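Local coordinates for protein ribonuclease VapC (Haemophilus influenzae, PDB 6NKL) that probably acts as the toxin of a toxin-antitoxin pair, a magnesium-dependent ribonuclease of the PIN-domain family, at residues F38-E43 with L100-H105. Residues are numbered along the deposited sequence; the frame is centred on the assembly and turned at random.
Sequences FITYAE and LWIACH
I39 faces the helix of L100-H105, meeting both W101 and I102. Its CB and CG2 lie against I102 CG1, each 3.6 Å away, while the other branch reaches W101: I39 CD1 sits 3.6 Å from W101 CB, and the two side chains cross at about a right angle. The indole itself leads away from the contact, stacking on Y81, and its NE1 donates a hydrogen bond to OD1 of N98 in the second subunit. The extended chain of I102 carries its CD1 past I39 to within 3.4 Å of T40 OG1. That hydroxyl is hydrogen-bonded to T7 OG1, which also bonds E43 OE1, so the methyl of I102 abuts a polar cluster. Both helices belong to the alpha/beta fold of the PIN domain, built round a parallel sheet: helix 38-49 directly follows strand 33-37, and helix 97-109 leads into strand 112-115. The axes of the two short segments come within 9.6 Å, their directions 143° apart. The I102 side chain lies close to D6 and D99, the predicted magnesium ligands, which places this apolar packing right beside the probable active site. At the start of helix 38-49, F38 CG stands between its own backbone N and carbonyl carbon (chi1 76°), and the ring edge receives H105: F38 CD1 is 3.8 Å from H105 CE1, near the phenyl plane. The two rings are inclined at 59°. I39 CG1 covers one face of the phenyl ring near its rim, and H105 ND1 is hydrogen-bonded to S37 OG, which helps fix the imidazole's rotation.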
loop_
_atom_site.group_PDB
_atom_site.type_symbol
_atom_site.label_atom_id
_atom_site.label_comp_id
_atom_site.label_asym_id
_atom_site.label_seq_id
_atom_site.Cartn_x
_atom_site.Cartn_y
_atom_site.Cartn_z
ATOM N N PHE B 38 2.109 5.315 -6.224
ATOM C CA PHE B 38 2.902 5.683 -5.049
ATOM C C PHE B 38 3.736 4.522 -4.533
ATOM O O PHE B 38 4.804 4.738 -3.954
ATOM C CB PHE B 38 2.001 6.191 -3.922
ATOM C CG PHE B 38 1.265 5.105 -3.196
ATOM C CD1 PHE B 38 0.135 4.531 -3.745
ATOM C CD2 PHE B 38 1.699 4.674 -1.954
ATOM C CE1 PHE B 38 -0.540 3.522 -3.092
ATOM C CE2 PHE B 38 1.020 3.680 -1.285
ATOM C CZ PHE B 38 -0.093 3.098 -1.848
ATOM N N ILE B 39 3.265 3.285 -4.718
ATOM C CA ILE B 39 4.052 2.124 -4.332
ATOM C C ILE B 39 5.390 2.167 -5.026
ATOM O O ILE B 39 6.447 2.063 -4.395
ATOM C CB ILE B 39 3.315 0.816 -4.681
ATOM C CG1 ILE B 39 1.989 0.743 -3.903
ATOM C CG2 ILE B 39 4.233 -0.367 -4.443
ATOM C CD1 ILE B 39 2.122 0.414 -2.419
ATOM N N THR B 40 5.350 2.322 -6.345
ATOM C CA THR B 40 6.555 2.296 -7.156
ATOM C C THR B 40 7.457 3.468 -6.793
ATOM O O THR B 40 8.681 3.327 -6.714
ATOM C CB THR B 40 6.175 2.315 -8.648
ATOM O OG1 THR B 40 5.477 1.103 -9.006
ATOM C CG2 THR B 40 7.434 2.456 -9.548
ATOM N N TYR B 41 6.865 4.630 -6.539
ATOM C CA TYR B 41 7.665 5.790 -6.164
ATOM C C TYR B 41 8.398 5.527 -4.852
ATOM O O TYR B 41 9.555 5.910 -4.681
ATOM C CB TYR B 41 6.736 7.002 -6.067
ATOM C CG TYR B 41 7.341 8.309 -5.629
ATOM C CD1 TYR B 41 8.414 8.845 -6.299
ATOM C CD2 TYR B 41 6.776 9.050 -4.577
ATOM C CE1 TYR B 41 8.942 10.054 -5.949
ATOM C CE2 TYR B 41 7.315 10.262 -4.190
ATOM C CZ TYR B 41 8.398 10.769 -4.904
ATOM O OH TYR B 41 8.967 11.972 -4.582
ATOM N N ALA B 42 7.740 4.864 -3.920
ATOM C CA ALA B 42 8.389 4.515 -2.662
ATOM C C ALA B 42 9.557 3.560 -2.909
ATOM O O ALA B 42 10.616 3.688 -2.284
ATOM C CB ALA B 42 7.345 3.921 -1.701
ATOM N N GLU B 43 9.398 2.607 -3.828
ATOM C CA GLU B 43 10.519 1.715 -4.144
ATOM C C GLU B 43 11.659 2.493 -4.790
ATOM O O GLU B 43 12.841 2.256 -4.487
ATOM C CB GLU B 43 10.062 0.562 -5.052
ATOM C CG GLU B 43 9.057 -0.401 -4.372
ATOM C CD GLU B 43 8.733 -1.623 -5.217
ATOM O OE1 GLU B 43 7.682 -1.620 -5.897
ATOM O OE2 GLU B 43 9.557 -2.562 -5.231
ATOM N N LEU B 100 0.778 -6.422 -5.689
ATOM C CA LEU B 100 -0.669 -6.471 -5.522
ATOM C C LEU B 100 -1.243 -5.084 -5.306
ATOM O O LEU B 100 -2.273 -4.738 -5.888
ATOM C CB LEU B 100 -1.044 -7.351 -4.344
ATOM C CG LEU B 100 -2.534 -7.526 -4.087
ATOM C CD1 LEU B 100 -3.201 -8.140 -5.309
ATOM C CD2 LEU B 100 -2.719 -8.418 -2.878
ATOM N N TRP B 101 -0.612 -4.284 -4.442
ATOM C CA TRP B 101 -1.085 -2.918 -4.258
ATOM C C TRP B 101 -1.086 -2.184 -5.594
ATOM O O TRP B 101 -2.035 -1.478 -5.910
ATOM C CB TRP B 101 -0.229 -2.186 -3.221
ATOM C CG TRP B 101 -0.635 -2.466 -1.818
ATOM C CD1 TRP B 101 0.056 -3.194 -0.883
ATOM C CD2 TRP B 101 -1.832 -2.024 -1.174
ATOM N NE1 TRP B 101 -0.632 -3.217 0.304
ATOM C CE2 TRP B 101 -1.799 -2.511 0.149
ATOM C CE3 TRP B 101 -2.933 -1.270 -1.590
ATOM C CZ2 TRP B 101 -2.822 -2.266 1.045
ATOM C CZ3 TRP B 101 -3.938 -1.028 -0.703
ATOM C CH2 TRP B 101 -3.883 -1.525 0.604
ATOM N N ILE B 102 -0.056 -2.400 -6.417
ATOM C CA ILE B 102 0.059 -1.702 -7.691
ATOM C C ILE B 102 -1.074 -2.120 -8.618
ATOM O O ILE B 102 -1.781 -1.273 -9.185
ATOM C CB ILE B 102 1.450 -1.972 -8.301
ATOM C CG1 ILE B 102 2.527 -1.274 -7.487
ATOM C CG2 ILE B 102 1.577 -1.459 -9.750
ATOM C CD1 ILE B 102 3.934 -1.716 -7.869
ATOM N N ALA B 103 -1.326 -3.429 -8.699
ATOM C CA ALA B 103 -2.432 -3.927 -9.516
ATOM C C ALA B 103 -3.755 -3.321 -9.070
ATOM O O ALA B 103 -4.562 -2.867 -9.895
ATOM C CB ALA B 103 -2.481 -5.458 -9.452
ATOM N N CYS B 104 -3.999 -3.303 -7.757
ATOM C CA CYS B 104 -5.252 -2.758 -7.261
ATOM C C CYS B 104 -5.330 -1.261 -7.513
ATOM O O CYS B 104 -6.422 -0.727 -7.731
ATOM C CB CYS B 104 -5.404 -3.060 -5.765
ATOM S SG CYS B 104 -5.588 -4.831 -5.484
ATOM N N HIS B 105 -4.195 -0.559 -7.457
ATOM C CA HIS B 105 -4.200 0.846 -7.850
ATOM C C HIS B 105 -4.691 1.009 -9.283
ATOM O O HIS B 105 -5.595 1.810 -9.561
ATOM C CB HIS B 105 -2.826 1.435 -7.707
ATOM C CG HIS B 105 -2.832 2.911 -7.489
ATOM N ND1 HIS B 105 -1.745 3.588 -6.972
ATOM C CD2 HIS B 105 -3.784 3.846 -7.726
ATOM C CE1 HIS B 105 -2.046 4.872 -6.863
ATOM N NE2 HIS B 105 -3.265 5.059 -7.333
#